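Putative TetR family transcriptional regulator (Streptomyces coelicolor A3, PDB 3BQY) probably binds operator DNA as a TetR-type transcriptional regulator, most likely a repressor, through an N-terminal helix-turn-helix domain. Local coordinates at residues D3-L15 and Y42-H56. Residues are numbered along the deposited sequence; the frame is centred on the assembly and turned at random. Where two conformers were deposited one is given.
Sequences DRARTVQTALDLL and YFAAKQDLLTAMAEH
The Phe43 ring is wedged between the two helices: Arg4 O sits at its edge in the ring plane, Thr7 CG2 comes obliquely to within 3.5 Å of Phe43 CE2, and Leu49 CD1, from the same segment as the ring, lies 3.9 Å above one face, offset toward the rim. The flat Arg4 guanidinium is met at its edge by Tyr42 O, in plane. Helix 4-18, first of the three helices of the TetR-type DNA-binding domain, packs across helix 46-57, the fourth, which follows the predicted helix-turn-helix and leads to the regulatory domain. The axes of segments 4-15 and 46-56 cross at -85°, 9.7 Å apart. Arg4 is extended from CG to NE, and its NE donates a nearly straight bond (164°) of 2.8 Å to Tyr42 O; NH1 adds a weak one to the same oxygen. This guanidinium pose belongs to one of two Arg4 conformers, so both bonds are doubtful for the other. Arg4 CG also lies 3.8 Å from Tyr42 CD1, while Asp3 CB comes near the same ring. An alanine in place of Tyr42 would keep the carbonyl but would probably leave Arg4 CG and Asp3 CB without their ring neighbour, opening a gap at the start of helix 4-18. Farther along, Val8 is a knob among Leu49, Ala52, Met53 and His56, and selenomethionine Met53 fits reciprocally among Val8, Ala11, Leu12 and Leu15. Leu28 of helix 25-32, the first helix of the predicted helix-turn-helix, also touches Leu49. Met53 SE lies 3.8 Å from Ala11 CB, and the bend at chi3 (74°) turns Met53 CE to 3.7 Å from Leu15 CD2.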
ATOM      1  N   ASP A   3     -12.247  28.667  -6.304  1.00 44.88           N
ATOM      2  CA  ASP A   3     -12.047  28.899  -4.838  1.00 44.44           C
ATOM      3  C   ASP A   3     -11.756  27.572  -4.156  1.00 43.54           C
ATOM      4  O   ASP A   3     -10.751  27.450  -3.451  1.00 43.98           O
ATOM      5  CB  ASP A   3     -13.258  29.586  -4.208  1.00 44.95           C
ATOM      6  CG  ASP A   3     -12.875  30.795  -3.344  1.00 46.39           C
ATOM      7  OD1 ASP A   3     -13.696  31.188  -2.497  1.00 46.38           O
ATOM      8  OD2 ASP A   3     -11.776  31.374  -3.518  1.00 48.25           O
ATOM      9  N   ARG A   4     -12.637  26.588  -4.349  1.00 42.32           N
ATOM     10  CA  ARG A   4     -12.314  25.221  -3.956  0.50 41.55           C
ATOM     11  C   ARG A   4     -11.089  24.758  -4.734  1.00 40.90           C
ATOM     12  O   ARG A   4     -10.165  24.191  -4.144  1.00 40.19           O
ATOM     13  CB  ARG A   4     -13.488  24.254  -4.153  0.50 41.81           C
ATOM     14  CG  ARG A   4     -14.391  24.128  -2.931  0.50 41.88           C
ATOM     15  CD  ARG A   4     -15.151  22.810  -2.906  0.50 42.80           C
ATOM     16  NE  ARG A   4     -16.199  22.816  -1.887  0.50 43.46           N
ATOM     17  CZ  ARG A   4     -17.488  23.049  -2.134  0.50 45.07           C
ATOM     18  NH1 ARG A   4     -18.367  23.044  -1.140  0.50 45.31           N
ATOM     19  NH2 ARG A   4     -17.907  23.279  -3.375  0.50 45.17           N
ATOM     20  N   ALA A   5     -11.070  25.040  -6.039  1.00 39.72           N
ATOM     21  CA  ALA A   5      -9.979  24.634  -6.935  1.00 38.50           C
ATOM     22  C   ALA A   5      -8.633  25.260  -6.560  1.00 37.35           C
ATOM     23  O   ALA A   5      -7.593  24.577  -6.591  1.00 36.82           O
ATOM     24  CB  ALA A   5     -10.334  24.964  -8.386  1.00 38.15           C
ATOM     25  N   ARG A   6      -8.675  26.549  -6.214  1.00 36.00           N
ATOM     26  CA  ARG A   6      -7.490  27.305  -5.820  0.50 35.48           C
ATOM     27  C   ARG A   6      -6.965  26.838  -4.467  1.00 34.93           C
ATOM     28  O   ARG A   6      -5.747  26.796  -4.245  1.00 34.73           O
ATOM     29  CB  ARG A   6      -7.804  28.802  -5.782  0.50 35.63           C
ATOM     30  CG  ARG A   6      -8.264  29.362  -7.117  0.50 35.80           C
ATOM     31  CD  ARG A   6      -8.565  30.854  -7.038  0.50 36.04           C
ATOM     32  NE  ARG A   6      -8.959  31.388  -8.339  0.50 36.13           N
ATOM     33  CZ  ARG A   6      -9.445  32.611  -8.545  0.50 36.72           C
ATOM     34  NH1 ARG A   6      -9.613  33.455  -7.532  0.50 37.01           N
ATOM     35  NH2 ARG A   6      -9.769  32.993  -9.773  0.50 36.95           N
ATOM     36  N   THR A   7      -7.892  26.500  -3.569  1.00 33.16           N
ATOM     37  CA  THR A   7      -7.559  25.923  -2.276  1.00 32.09           C
ATOM     38  C   THR A   7      -6.878  24.572  -2.453  1.00 31.21           C
ATOM     39  O   THR A   7      -5.868  24.306  -1.803  1.00 30.65           O
ATOM     40  CB  THR A   7      -8.796  25.788  -1.395  1.00 32.26           C
ATOM     41  OG1 THR A   7      -9.335  27.096  -1.184  1.00 33.86           O
ATOM     42  CG2 THR A   7      -8.453  25.192  -0.043  1.00 31.64           C
ATOM     43  N   VAL A   8      -7.407  23.733  -3.350  1.00 29.86           N
ATOM     44  CA  VAL A   8      -6.785  22.437  -3.623  1.00 29.61           C
ATOM     45  C   VAL A   8      -5.363  22.608  -4.184  1.00 29.02           C
ATOM     46  O   VAL A   8      -4.439  21.896  -3.789  1.00 28.20           O
ATOM     47  CB  VAL A   8      -7.638  21.565  -4.589  1.00 30.54           C
ATOM     48  CG1 VAL A   8      -6.844  20.311  -5.026  1.00 27.98           C
ATOM     49  CG2 VAL A   8      -8.958  21.150  -3.896  1.00 31.42           C
ATOM     50  N   GLN A   9      -5.187  23.569  -5.084  1.00 28.47           N
ATOM     51  CA  GLN A   9      -3.874  23.809  -5.674  1.00 28.57           C
ATOM     52  C   GLN A   9      -2.871  24.289  -4.624  1.00 27.59           C
ATOM     53  O   GLN A   9      -1.742  23.826  -4.582  1.00 26.90           O
ATOM     54  CB  GLN A   9      -3.961  24.820  -6.825  1.00 28.85           C
ATOM     55  CG  GLN A   9      -2.666  24.925  -7.624  1.00 33.06           C
ATOM     56  CD  GLN A   9      -2.164  23.567  -8.135  1.00 38.21           C
ATOM     57  OE1 GLN A   9      -2.793  22.947  -8.995  1.00 41.21           O
ATOM     58  NE2 GLN A   9      -1.033  23.098  -7.594  1.00 39.28           N
ATOM     59  N   THR A  10      -3.293  25.223  -3.788  1.00 27.68           N
ATOM     60  CA  THR A  10      -2.443  25.719  -2.697  1.00 28.00           C
ATOM     61  C   THR A  10      -2.036  24.581  -1.743  1.00 27.47           C
ATOM     62  O   THR A  10      -0.864  24.470  -1.353  1.00 27.34           O
ATOM     63  CB  THR A  10      -3.111  26.890  -1.963  1.00 27.85           C
ATOM     64  OG1 THR A  10      -3.323  27.956  -2.900  1.00 28.75           O
ATOM     65  CG2 THR A  10      -2.219  27.417  -0.824  1.00 28.59           C
ATOM     66  N   ALA A  11      -2.998  23.726  -1.403  1.00 27.39           N
ATOM     67  CA  ALA A  11      -2.749  22.565  -0.565  1.00 27.06           C
ATOM     68  C   ALA A  11      -1.736  21.602  -1.194  1.00 27.20           C
ATOM     69  O   ALA A  11      -0.815  21.139  -0.517  1.00 27.23           O
ATOM     70  CB  ALA A  11      -4.065  21.862  -0.221  1.00 27.98           C
ATOM     71  N   LEU A  12      -1.872  21.329  -2.497  1.00 27.19           N
ATOM     72  CA  LEU A  12      -0.887  20.525  -3.217  1.00 27.16           C
ATOM     73  C   LEU A  12       0.512  21.176  -3.220  1.00 27.45           C
ATOM     74  O   LEU A  12       1.520  20.471  -3.117  1.00 27.30           O
ATOM     75  CB  LEU A  12      -1.350  20.259  -4.667  1.00 27.12           C
ATOM     76  CG  LEU A  12      -2.584  19.332  -4.756  1.00 27.82           C
ATOM     77  CD1 LEU A  12      -3.158  19.387  -6.163  1.00 27.66           C
ATOM     78  CD2 LEU A  12      -2.254  17.885  -4.365  1.00 27.00           C
ATOM     79  N   ASP A  13       0.559  22.500  -3.374  1.00 26.63           N
ATOM     80  CA  ASP A  13       1.818  23.250  -3.261  1.00 27.56           C
ATOM     81  C   ASP A  13       2.459  23.030  -1.884  1.00 27.40           C
ATOM     82  O   ASP A  13       3.632  22.659  -1.800  1.00 27.35           O
ATOM     83  CB  ASP A  13       1.571  24.749  -3.480  1.00 27.64           C
ATOM     84  CG  ASP A  13       1.275  25.089  -4.950  1.00 29.76           C
ATOM     85  OD1 ASP A  13       1.573  24.256  -5.834  1.00 30.21           O
ATOM     86  OD2 ASP A  13       0.770  26.211  -5.218  1.00 33.13           O
ATOM     87  N   LEU A  14       1.661  23.208  -0.828  1.00 27.80           N
ATOM     88  CA  LEU A  14       2.100  23.013   0.565  1.00 28.67           C
ATOM     89  C   LEU A  14       2.612  21.596   0.797  1.00 28.70           C
ATOM     90  O   LEU A  14       3.632  21.383   1.451  1.00 29.05           O
ATOM     91  CB  LEU A  14       0.955  23.269   1.539  1.00 28.41           C
ATOM     92  CG  LEU A  14       0.660  24.664   2.038  1.00 30.56           C
ATOM     93  CD1 LEU A  14      -0.415  24.532   3.088  1.00 30.69           C
ATOM     94  CD2 LEU A  14       1.923  25.327   2.641  1.00 31.07           C
ATOM     95  N   LEU A  15       1.902  20.634   0.226  1.00 29.29           N
ATOM     96  CA  LEU A  15       2.261  19.231   0.321  1.00 29.22           C
ATOM     97  C   LEU A  15       3.671  19.021  -0.204  1.00 29.98           C
ATOM     98  O   LEU A  15       4.502  18.420   0.472  1.00 31.14           O
ATOM     99  CB  LEU A  15       1.222  18.398  -0.446  1.00 29.49           C
ATOM    100  CG  LEU A  15       1.278  16.887  -0.326  1.00 27.67           C
ATOM    101  CD1 LEU A  15       1.041  16.444   1.114  1.00 24.10           C
ATOM    102  CD2 LEU A  15       0.218  16.312  -1.222  1.00 26.56           C
ATOM    103  N   TYR A  42     -15.612  25.822   2.642  1.00 36.62           N
ATOM    104  CA  TYR A  42     -15.385  25.073   1.396  1.00 36.99           C
ATOM    105  C   TYR A  42     -15.178  23.584   1.622  1.00 35.93           C
ATOM    106  O   TYR A  42     -15.579  22.766   0.798  1.00 36.58           O
ATOM    107  CB  TYR A  42     -14.220  25.685   0.600  1.00 37.88           C
ATOM    108  CG  TYR A  42     -14.551  27.088   0.155  1.00 40.29           C
ATOM    109  CD1 TYR A  42     -15.317  27.314  -1.005  1.00 42.34           C
ATOM    110  CD2 TYR A  42     -14.158  28.193   0.917  1.00 41.15           C
ATOM    111  CE1 TYR A  42     -15.660  28.616  -1.403  1.00 42.35           C
ATOM    112  CE2 TYR A  42     -14.491  29.491   0.530  1.00 42.16           C
ATOM    113  CZ  TYR A  42     -15.243  29.697  -0.629  1.00 42.21           C
ATOM    114  OH  TYR A  42     -15.573  30.990  -1.003  1.00 42.31           O
ATOM    115  N   PHE A  43     -14.553  23.237   2.741  1.00 34.38           N
ATOM    116  CA  PHE A  43     -14.305  21.849   3.098  1.00 33.42           C
ATOM    117  C   PHE A  43     -14.700  21.651   4.548  1.00 32.69           C
ATOM    118  O   PHE A  43     -14.049  22.196   5.435  1.00 33.31           O
ATOM    119  CB  PHE A  43     -12.818  21.504   2.912  1.00 32.33           C
ATOM    120  CG  PHE A  43     -12.335  21.711   1.520  1.00 32.88           C
ATOM    121  CD1 PHE A  43     -12.573  20.753   0.549  1.00 32.13           C
ATOM    122  CD2 PHE A  43     -11.686  22.887   1.166  1.00 32.87           C
ATOM    123  CE1 PHE A  43     -12.149  20.954  -0.766  1.00 34.77           C
ATOM    124  CE2 PHE A  43     -11.253  23.092  -0.134  1.00 34.71           C
ATOM    125  CZ  PHE A  43     -11.479  22.117  -1.099  1.00 32.46           C
ATOM    126  N   ALA A  44     -15.732  20.853   4.789  1.00 31.51           N
ATOM    127  CA  ALA A  44     -16.249  20.655   6.149  1.00 30.44           C
ATOM    128  C   ALA A  44     -15.196  20.087   7.106  1.00 29.51           C
ATOM    129  O   ALA A  44     -15.222  20.371   8.304  1.00 28.93           O
ATOM    130  CB  ALA A  44     -17.488  19.763   6.130  1.00 30.47           C
ATOM    131  N   ALA A  45     -14.273  19.289   6.563  1.00 28.10           N
ATOM    132  CA  ALA A  45     -13.218  18.669   7.346  1.00 27.22           C
ATOM    133  C   ALA A  45     -11.968  18.531   6.480  1.00 27.03           C
ATOM    134  O   ALA A  45     -12.052  18.592   5.244  1.00 26.44           O
ATOM    135  CB  ALA A  45     -13.668  17.305   7.842  1.00 26.14           C
ATOM    136  N   LYS A  46     -10.822  18.349   7.125  1.00 25.82           N
ATOM    137  CA  LYS A  46      -9.567  18.125   6.399  1.00 27.03           C
ATOM    138  C   LYS A  46      -9.649  16.890   5.492  1.00 26.23           C
ATOM    139  O   LYS A  46      -9.116  16.910   4.385  1.00 26.28           O
ATOM    140  CB  LYS A  46      -8.347  18.027   7.335  1.00 27.19           C
ATOM    141  CG  LYS A  46      -7.016  18.041   6.521  1.00 28.39           C
ATOM    142  CD  LYS A  46      -5.786  18.087   7.425  1.00 30.51           C
ATOM    143  CE  LYS A  46      -5.637  16.825   8.227  1.00 34.35           C
ATOM    144  NZ  LYS A  46      -4.240  16.730   8.758  1.00 37.84           N
ATOM    145  N   GLN A  47     -10.361  15.851   5.915  1.00 26.64           N
ATOM    146  CA  GLN A  47     -10.501  14.652   5.082  0.50 27.53           C
ATOM    147  C   GLN A  47     -11.185  14.975   3.727  1.00 27.52           C
ATOM    148  O   GLN A  47     -10.882  14.346   2.709  1.00 28.22           O
ATOM    149  CB  GLN A  47     -11.174  13.495   5.857  0.50 27.58           C
ATOM    150  CG  GLN A  47     -12.592  13.120   5.423  0.50 28.14           C
ATOM    151  CD  GLN A  47     -13.239  12.008   6.253  0.50 28.44           C
ATOM    152  OE1 GLN A  47     -12.607  11.376   7.116  0.50 28.77           O
ATOM    153  NE2 GLN A  47     -14.520  11.767   5.991  0.50 28.54           N
ATOM    154  N   ASP A  48     -12.086  15.959   3.722  1.00 26.91           N
ATOM    155  CA  ASP A  48     -12.768  16.415   2.499  1.00 27.22           C
ATOM    156  C   ASP A  48     -11.778  17.121   1.569  1.00 26.06           C
ATOM    157  O   ASP A  48     -11.772  16.897   0.355  1.00 25.60           O
ATOM    158  CB  ASP A  48     -13.942  17.348   2.831  1.00 27.33           C
ATOM    159  CG  ASP A  48     -15.019  16.652   3.673  1.00 31.92           C
ATOM    160  OD1 ASP A  48     -15.418  15.530   3.325  1.00 35.28           O
ATOM    161  OD2 ASP A  48     -15.461  17.217   4.694  1.00 34.80           O
ATOM    162  N   LEU A  49     -10.927  17.954   2.137  1.00 25.16           N
ATOM    163  CA  LEU A  49      -9.829  18.536   1.363  1.00 25.38           C
ATOM    164  C   LEU A  49      -8.907  17.431   0.788  1.00 25.19           C
ATOM    165  O   LEU A  49      -8.597  17.447  -0.405  1.00 26.10           O
ATOM    166  CB  LEU A  49      -9.024  19.530   2.217  1.00 24.71           C
ATOM    167  CG  LEU A  49      -7.718  20.043   1.589  1.00 27.32           C
ATOM    168  CD1 LEU A  49      -8.013  20.958   0.375  1.00 28.31           C
ATOM    169  CD2 LEU A  49      -6.879  20.742   2.647  1.00 27.07           C
ATOM    170  N   LEU A  50      -8.470  16.497   1.623  1.00 24.36           N
ATOM    171  CA  LEU A  50      -7.607  15.391   1.159  1.00 24.74           C
ATOM    172  C   LEU A  50      -8.250  14.586   0.046  1.00 24.94           C
ATOM    173  O   LEU A  50      -7.581  14.231  -0.942  1.00 25.50           O
ATOM    174  CB  LEU A  50      -7.199  14.473   2.320  1.00 24.91           C
ATOM    175  CG  LEU A  50      -6.244  15.151   3.333  1.00 24.40           C
ATOM    176  CD1 LEU A  50      -6.181  14.305   4.597  1.00 26.60           C
ATOM    177  CD2 LEU A  50      -4.874  15.384   2.760  1.00 25.76           C
ATOM    178  N   THR A  51      -9.546  14.326   0.182  1.00 25.00           N
ATOM    179  CA  THR A  51     -10.302  13.593  -0.829  1.00 25.90           C
ATOM    180  C   THR A  51     -10.277  14.369  -2.164  1.00 26.14           C
ATOM    181  O   THR A  51     -10.027  13.792  -3.227  1.00 26.38           O
ATOM    182  CB  THR A  51     -11.723  13.302  -0.304  1.00 25.54           C
ATOM    183  OG1 THR A  51     -11.624  12.366   0.785  1.00 25.61           O
ATOM    184  CG2 THR A  51     -12.635  12.743  -1.397  1.00 27.75           C
ATOM    185  N   ALA A  52     -10.495  15.683  -2.097  1.00 25.59           N
ATOM    186  CA  ALA A  52     -10.459  16.539  -3.288  1.00 25.47           C
ATOM    187  C   ALA A  52      -9.061  16.592  -3.938  1.00 24.99           C
ATOM    188  O   ALA A  52      -8.941  16.568  -5.174  1.00 24.10           O
ATOM    189  CB  ALA A  52     -10.992  17.965  -2.960  1.00 24.91           C
HETATM  190  N   MSE A  53      -8.024  16.616  -3.103  1.00 24.47           N
HETATM  191  CA  MSE A  53      -6.642  16.543  -3.556  1.00 25.72           C
HETATM  192  C   MSE A  53      -6.357  15.244  -4.309  1.00 25.05           C
HETATM  193  O   MSE A  53      -5.799  15.277  -5.416  1.00 25.10           O
HETATM  194  CB  MSE A  53      -5.688  16.707  -2.372  1.00 25.14           C
HETATM  195  CG  MSE A  53      -5.658  18.161  -1.820  1.00 25.67           C
HETATM  196 SE   MSE A  53      -4.876  18.203  -0.024  0.80 32.09          SE
HETATM  197  CE  MSE A  53      -3.040  17.920  -0.581  1.00 27.73           C
ATOM    198  N   ALA A  54      -6.774  14.130  -3.723  1.00 24.02           N
ATOM    199  CA  ALA A  54      -6.548  12.813  -4.311  1.00 24.36           C
ATOM    200  C   ALA A  54      -7.257  12.739  -5.684  1.00 24.66           C
ATOM    201  O   ALA A  54      -6.682  12.271  -6.666  1.00 25.34           O
ATOM    202  CB  ALA A  54      -7.078  11.734  -3.368  1.00 24.31           C
ATOM    203  N   GLU A  55      -8.487  13.241  -5.748  1.00 24.18           N
ATOM    204  CA  GLU A  55      -9.278  13.212  -6.979  1.00 25.25           C
ATOM    205  C   GLU A  55      -8.604  14.080  -8.061  1.00 25.39           C
ATOM    206  O   GLU A  55      -8.506  13.666  -9.207  1.00 25.95           O
ATOM    207  CB  GLU A  55     -10.738  13.611  -6.686  1.00 24.51           C
ATOM    208  CG  GLU A  55     -11.566  13.977  -7.888  1.00 26.25           C
ATOM    209  CD  GLU A  55     -12.002  12.768  -8.721  1.00 24.67           C
ATOM    210  OE1 GLU A  55     -11.697  11.606  -8.369  1.00 24.53           O
ATOM    211  OE2 GLU A  55     -12.641  13.007  -9.761  1.00 27.22           O
ATOM    212  N   HIS A  56      -8.085  15.249  -7.682  1.00 25.30           N
ATOM    213  CA  HIS A  56      -7.335  16.097  -8.605  1.00 25.70           C
ATOM    214  C   HIS A  56      -6.011  15.480  -9.104  1.00 25.63           C
ATOM    215  O   HIS A  56      -5.664  15.609 -10.298  1.00 24.60           O
ATOM    216  CB  HIS A  56      -7.059  17.461  -7.968  1.00 26.85           C
ATOM    217  CG  HIS A  56      -6.455  18.442  -8.922  1.00 30.34           C
ATOM    218  ND1 HIS A  56      -5.114  18.761  -8.919  1.00 32.69           N
ATOM    219  CD2 HIS A  56      -7.011  19.149  -9.934  1.00 34.24           C
ATOM    220  CE1 HIS A  56      -4.873  19.650  -9.868  1.00 34.47           C
ATOM    221  NE2 HIS A  56      -6.006  19.895 -10.502  1.00 37.64           N
TER